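Local atomic coordinates of polyketide synthase PksR (Bacillus subtilis, PDB entry 4U3V), a protein that takes part in intermediate steps of bacillaene antibiotic synthesis, this chain being its double-hotdog enoyl-isomerase domain. Residues A[136-141]-A[264-269]; A[169-174]-A[207-212]. All coordinates share one frame; numbering follows the deposited sequence.

Contact 1: A[136-141]-A[264-269]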
loop_
_atom_site.group_PDB
_atom_site.type_symbol
_atom_site.label_atom_id
_atom_site.label_comp_id
_atom_site.label_asym_id
_atom_site.label_seq_id
_atom_site.Cartn_x
_atom_site.Cartn_y
_atom_site.Cartn_z
ATOM N N GLU A 136 -13.246 2.926 -13.736
ATOM C CA GLU A 136 -13.209 2.618 -15.150
ATOM C C GLU A 136 -11.921 1.880 -15.456
ATOM O O GLU A 136 -10.843 2.478 -15.436
ATOM C CB GLU A 136 -13.312 3.906 -15.982
ATOM C CG GLU A 136 -14.419 4.859 -15.530
ATOM C CD GLU A 136 -15.817 4.372 -15.900
ATOM O OE1 GLU A 136 -15.945 3.531 -16.818
ATOM O OE2 GLU A 136 -16.792 4.823 -15.261
ATOM N N PRO A 137 -12.029 0.561 -15.703
ATOM C CA PRO A 137 -10.906 -0.301 -16.050
ATOM C C PRO A 137 -10.194 0.142 -17.339
ATOM O O PRO A 137 -10.789 0.815 -18.195
ATOM C CB PRO A 137 -11.555 -1.680 -16.236
ATOM C CG PRO A 137 -12.846 -1.612 -15.494
ATOM C CD PRO A 137 -13.293 -0.187 -15.593
ATOM N N LYS A 138 -8.907 -0.178 -17.423
ATOM C CA LYS A 138 -8.084 0.173 -18.566
ATOM C C LYS A 138 -7.559 -1.135 -19.120
ATOM O O LYS A 138 -7.533 -2.141 -18.412
ATOM C CB LYS A 138 -6.938 1.099 -18.139
ATOM C CG LYS A 138 -7.384 2.464 -17.611
ATOM C CD LYS A 138 -6.187 3.323 -17.245
ATOM C CE LYS A 138 -6.225 3.757 -15.790
ATOM N NZ LYS A 138 -4.866 4.152 -15.307
ATOM N N LYS A 139 -7.313 -1.188 -20.423
ATOM C CA LYS A 139 -6.782 -2.413 -20.990
ATOM C C LYS A 139 -5.273 -2.288 -21.011
ATOM O O LYS A 139 -4.748 -1.187 -21.187
ATOM C CB LYS A 139 -7.365 -2.690 -22.385
ATOM C CG LYS A 139 -8.801 -3.206 -22.350
ATOM C CD LYS A 139 -9.132 -4.090 -23.551
ATOM C CE LYS A 139 -9.783 -3.298 -24.679
ATOM N NZ LYS A 139 -10.837 -2.357 -24.198
ATOM N N VAL A 140 -4.597 -3.368 -20.631
ATOM C CA VAL A 140 -3.140 -3.421 -20.634
ATOM C C VAL A 140 -2.684 -4.772 -21.179
ATOM O O VAL A 140 -2.992 -5.824 -20.605
ATOM C CB VAL A 140 -2.562 -3.195 -19.212
ATOM C CG1 VAL A 140 -1.046 -3.347 -19.211
ATOM C CG2 VAL A 140 -2.966 -1.826 -18.667
ATOM N N ASN A 141 -1.984 -4.750 -22.315
ATOM C CA ASN A 141 -1.328 -5.950 -22.812
ATOM C C ASN A 141 -0.009 -6.182 -22.085
ATOM O O ASN A 141 0.979 -5.516 -22.369
ATOM C CB ASN A 141 -1.087 -5.862 -24.335
ATOM C CG ASN A 141 -0.822 -7.220 -24.960
ATOM O OD1 ASN A 141 -0.188 -8.089 -24.357
ATOM N ND2 ASN A 141 -1.334 -7.421 -26.171
ATOM N N ASP A 264 2.939 6.342 -10.460
ATOM C CA ASP A 264 1.615 5.770 -10.706
ATOM C C ASP A 264 1.672 4.249 -10.731
ATOM O O ASP A 264 2.649 3.648 -11.185
ATOM C CB ASP A 264 0.995 6.331 -12.012
ATOM C CG ASP A 264 0.522 7.773 -11.868
ATOM O OD1 ASP A 264 0.612 8.364 -10.756
ATOM O OD2 ASP A 264 0.081 8.355 -12.900
ATOM N N VAL A 265 0.612 3.604 -10.233
ATOM C CA VAL A 265 0.627 2.154 -10.129
ATOM C C VAL A 265 -0.700 1.626 -10.638
ATOM O O VAL A 265 -1.751 1.978 -10.090
ATOM C CB VAL A 265 0.754 1.679 -8.661
ATOM C CG1 VAL A 265 0.784 0.155 -8.629
ATOM C CG2 VAL A 265 2.008 2.249 -8.014
ATOM N N ASP A 266 -0.648 0.804 -11.686
ATOM C CA ASP A 266 -1.863 0.068 -12.141
ATOM C C ASP A 266 -1.764 -1.407 -11.789
ATOM O O ASP A 266 -0.797 -2.105 -12.091
ATOM C CB ASP A 266 -2.061 0.211 -13.660
ATOM C CG ASP A 266 -2.524 1.603 -14.086
ATOM O OD1 ASP A 266 -3.291 2.261 -13.357
ATOM O OD2 ASP A 266 -2.183 2.013 -15.218
ATOM N N VAL A 267 -2.819 -1.910 -11.144
ATOM C CA VAL A 267 -2.879 -3.321 -10.830
ATOM C C VAL A 267 -3.751 -3.984 -11.909
ATOM O O VAL A 267 -4.820 -3.464 -12.190
ATOM C CB VAL A 267 -3.610 -3.551 -9.488
ATOM C CG1 VAL A 267 -3.545 -5.019 -9.171
ATOM C CG2 VAL A 267 -2.923 -2.727 -8.375
ATOM N N ILE A 268 -3.235 -5.052 -12.502
ATOM C CA ILE A 268 -3.861 -5.676 -13.689
ATOM C C ILE A 268 -4.120 -7.156 -13.416
ATOM O O ILE A 268 -3.302 -7.836 -12.799
ATOM C CB ILE A 268 -2.937 -5.507 -14.913
ATOM C CG1 ILE A 268 -2.487 -4.052 -15.020
ATOM C CG2 ILE A 268 -3.594 -6.024 -16.199
ATOM C CD1 ILE A 268 -1.042 -3.894 -15.469
ATOM N N ASN A 269 -5.281 -7.663 -13.838
ATOM C CA ASN A 269 -5.572 -9.079 -13.648
ATOM C C ASN A 269 -4.984 -9.939 -14.761
ATOM O O ASN A 269 -4.250 -9.436 -15.623
ATOM C CB ASN A 269 -7.082 -9.311 -13.499
ATOM C CG ASN A 269 -7.859 -8.881 -14.729
ATOM O OD1 ASN A 269 -7.291 -8.718 -15.815
ATOM N ND2 ASN A 269 -9.161 -8.682 -14.565
#

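Contact 2: A[169-174]-A[207-212]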
loop_
_atom_site.group_PDB
_atom_site.type_symbol
_atom_site.label_atom_id
_atom_site.label_comp_id
_atom_site.label_asym_id
_atom_site.label_seq_id
_atom_site.Cartn_x
_atom_site.Cartn_y
_atom_site.Cartn_z
ATOM N N GLU A 169 8.651 -13.280 5.592
ATOM C CA GLU A 169 8.214 -13.998 4.383
ATOM C C GLU A 169 6.797 -13.700 3.881
ATOM O O GLU A 169 6.520 -13.826 2.687
ATOM C CB GLU A 169 8.349 -15.515 4.554
ATOM C CG GLU A 169 9.754 -15.978 4.911
ATOM C CD GLU A 169 10.751 -15.763 3.783
ATOM O OE1 GLU A 169 10.496 -16.283 2.673
ATOM O OE2 GLU A 169 11.764 -15.046 3.996
ATOM N N LEU A 170 5.888 -13.380 4.801
ATOM C CA LEU A 170 4.559 -12.867 4.468
ATOM C C LEU A 170 4.562 -11.821 3.329
ATOM O O LEU A 170 3.632 -11.789 2.513
ATOM C CB LEU A 170 3.980 -12.190 5.728
ATOM C CG LEU A 170 2.535 -11.711 5.613
ATOM C CD1 LEU A 170 1.644 -12.877 5.187
ATOM C CD2 LEU A 170 2.002 -11.040 6.880
ATOM N N PHE A 171 5.479 -10.865 3.440
ATOM C CA PHE A 171 5.539 -9.699 2.507
ATOM C C PHE A 171 6.234 -10.025 1.174
ATOM O O PHE A 171 6.213 -9.213 0.231
ATOM C CB PHE A 171 6.219 -8.498 3.185
ATOM C CG PHE A 171 5.435 -7.934 4.349
ATOM C CD1 PHE A 171 4.247 -7.247 4.131
ATOM C CD2 PHE A 171 5.864 -8.129 5.661
ATOM C CE1 PHE A 171 3.479 -6.771 5.190
ATOM C CE2 PHE A 171 5.116 -7.634 6.724
ATOM C CZ PHE A 171 3.910 -6.974 6.493
ATOM N N LYS A 172 6.883 -11.188 1.092
ATOM C CA LYS A 172 7.639 -11.541 -0.121
ATOM C C LYS A 172 6.727 -12.101 -1.212
ATOM O O LYS A 172 6.700 -13.310 -1.459
ATOM C CB LYS A 172 8.756 -12.529 0.220
ATOM C CG LYS A 172 9.735 -11.957 1.226
ATOM C CD LYS A 172 11.017 -12.763 1.357
ATOM C CE LYS A 172 11.999 -12.018 2.237
ATOM N NZ LYS A 172 13.165 -12.843 2.645
ATOM N N THR A 173 5.996 -11.218 -1.876
ATOM C CA THR A 173 4.930 -11.592 -2.783
ATOM C C THR A 173 5.366 -11.565 -4.249
ATOM O O THR A 173 4.602 -11.950 -5.127
ATOM C CB THR A 173 3.765 -10.620 -2.645
ATOM O OG1 THR A 173 4.250 -9.296 -2.875
ATOM C CG2 THR A 173 3.184 -10.665 -1.242
ATOM N N ILE A 174 6.556 -11.052 -4.522
ATOM C CA ILE A 174 6.896 -10.756 -5.924
ATOM C C ILE A 174 7.491 -12.017 -6.556
ATOM O O ILE A 174 8.397 -12.621 -5.989
ATOM C CB ILE A 174 7.943 -9.660 -5.991
ATOM C CG1 ILE A 174 7.288 -8.344 -5.549
ATOM C CG2 ILE A 174 8.519 -9.536 -7.418
ATOM C CD1 ILE A 174 8.279 -7.240 -5.286
ATOM N N MET A 207 -1.134 -5.808 -1.053
ATOM C CA MET A 207 -1.158 -5.295 -2.441
ATOM C C MET A 207 -0.375 -3.982 -2.490
ATOM O O MET A 207 0.624 -3.809 -3.240
ATOM C CB MET A 207 -2.613 -5.044 -2.850
ATOM C CG MET A 207 -2.774 -4.261 -4.141
ATOM S SD MET A 207 -2.423 -5.407 -5.481
ATOM C CE MET A 207 -4.068 -6.125 -5.538
ATOM N N THR A 208 -0.729 -3.093 -1.584
ATOM C CA THR A 208 -0.032 -1.810 -1.518
ATOM C C THR A 208 1.424 -1.988 -1.166
ATOM O O THR A 208 2.316 -1.352 -1.728
ATOM C CB THR A 208 -0.746 -0.939 -0.455
ATOM O OG1 THR A 208 -2.139 -0.856 -0.801
ATOM C CG2 THR A 208 -0.113 0.438 -0.362
ATOM N N ASN A 209 1.726 -2.898 -0.259
ATOM C CA ASN A 209 3.104 -3.055 0.077
ATOM C C ASN A 209 3.915 -3.655 -1.099
ATOM O O ASN A 209 5.102 -3.381 -1.211
ATOM C CB ASN A 209 3.249 -3.938 1.330
ATOM C CG ASN A 209 4.640 -3.877 1.903
ATOM O OD1 ASN A 209 5.019 -2.868 2.500
ATOM N ND2 ASN A 209 5.445 -4.961 1.699
ATOM N N SER A 210 3.291 -4.523 -1.908
ATOM C CA SER A 210 3.985 -5.110 -3.042
ATOM C C SER A 210 4.391 -4.010 -4.000
ATOM O O SER A 210 5.488 -4.070 -4.595
ATOM C CB SER A 210 3.087 -6.120 -3.759
ATOM O OG SER A 210 2.911 -7.225 -2.880
ATOM N N ALA A 211 3.567 -2.974 -4.072
ATOM C CA ALA A 211 3.887 -1.837 -4.933
ATOM C C ALA A 211 5.128 -1.124 -4.396
ATOM O O ALA A 211 6.026 -0.764 -5.146
ATOM C CB ALA A 211 2.687 -0.881 -5.077
ATOM N N TYR A 212 5.234 -0.955 -3.078
ATOM C CA TYR A 212 6.448 -0.391 -2.515
ATOM C C TYR A 212 7.690 -1.266 -2.822
ATOM O O TYR A 212 8.751 -0.764 -3.154
ATOM C CB TYR A 212 6.210 -0.232 -1.002
ATOM C CG TYR A 212 7.375 0.199 -0.183
ATOM C CD1 TYR A 212 8.162 1.290 -0.535
ATOM C CD2 TYR A 212 7.626 -0.435 1.030
ATOM C CE1 TYR A 212 9.232 1.677 0.267
ATOM C CE2 TYR A 212 8.658 -0.027 1.855
ATOM C CZ TYR A 212 9.464 1.007 1.469
ATOM O OH TYR A 212 10.480 1.393 2.345
HETATM O O HOH W 1 4.229 -7.206 0.289
#

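Contact 1: A[136-141]-A[264-269]
K138 and D266 both start out beside their own backbone N, with chi1 at -64° for K138 and -72° for D266. From there the lysine chain, bent at chi3, reaches across to the carboxylate. The contact belongs to the double-hotdog fold. Residues 136-141 lie in the loop that follows strand 121-132 and leads to helix 142-147. Residues 264-268 are on strand 260-268 of the C-terminal hotdog. The two side chains cross at about a right angle, and the ammonium group meets both carboxylate oxygens, nearer to OD1. NZ of K138 lies 3.1 Å from OD1 of D266, on its syn side and 21° out of the carboxylate plane. This is a salt bridge with a hydrogen bond. A second, weak bond runs from NZ of K138 to OD2 of D266 at 3.4 Å, which makes the grip uneven. Both side chains also touch H277 on strand 274-283. V140 and I268 make the apolar half of the contact, again crossing at about a right angle. Helix 142-147 adds I142 against I268 and V145 against V140. The loop is tied down next to the strand by backbone bonds of K138 with T274 and of V140 with S272. It thus runs beside the start of strand 274-283 while K138 and V140 reach over to strand 260-268. The apolar touch is made by one branch of the valine and the end of the isoleucine: CG1 of V140 lies 3.8 Å from CD1 of I268.

Contact 2: A[169-174]-A[207-212]
T173 and S210 join the two segments by a hydroxyl-to-hydroxyl hydrogen bond. OG1 of T173 donates to OG of S210 at 2.5 Å. This is very short, so its exact length is doubtful. The threonine torsion (chi1 56°) puts OG1 between its own backbone N and carbonyl carbon, on the side of the helix. OG of S210 is also bonded to the carbonyl of L206, one turn back in the helix, which helps to fix its rotation. A water makes a second polar link. It donates to O of F171 at 2.8 Å and accepts from ND2 of N209 at 2.9 Å. Its third bond, to OG of S210 at 3.4 Å, is weak. One water thus satisfies the buried F171 carbonyl and one N-H of the N209 amide.

Both segments belong to the C-terminal hotdog. Helix 205-219 is the long helix that the sheet of such a fold wraps. Residues 169-174 are a 3-10 turn and short loop that run into strand 174-180, I174 being its first residue. A backbone bond of T173 with R189 ties this stretch to strand 183-190.

Packing completes the contact. The N209 amide meets the F171 ring obliquely, with the planes 58° apart. ND2 of N209 comes within 3.5 Å of CD1 of F171. W167 meets the same ring edge-to-face and also touches N209. CD1 of I174 comes no nearer than 4.3 Å to O of S210, and I188 touches both of these residues.

Within 169-174, N of K172 bonds to O of E169 across the 3-10 turn. K172 is then the centre of an inverse gamma turn, closed by a weak bond from N of T173 to O of F171. A salt bridge, NZ of K172 to OE2 of E169 at 2.9 Å, lies on the solvent side.

Along the chain the order is 136-141, 169-174, 207-212 and 264-269, so contact 2 falls wholly between the two halves of contact 1. Their centres are about 18 Å apart. They meet through strand 260-268 and helix 205-219. V267 CG1 packs on M207 CE at 3.8 Å, and V265 CG1 packs on A211 CB at 4.2 Å. Helix 205-219 thus packs on strand 260-268 through M207 and A211, which point away from 169-174, while N209 and S210 point toward it. On the strand, D266 and I268 take part in contact 1. Contact 2 joins the helix to the chain entering strand 174-180. Contact 1 holds the chain arriving from the N-terminal hotdog against the outside of the C-terminal one.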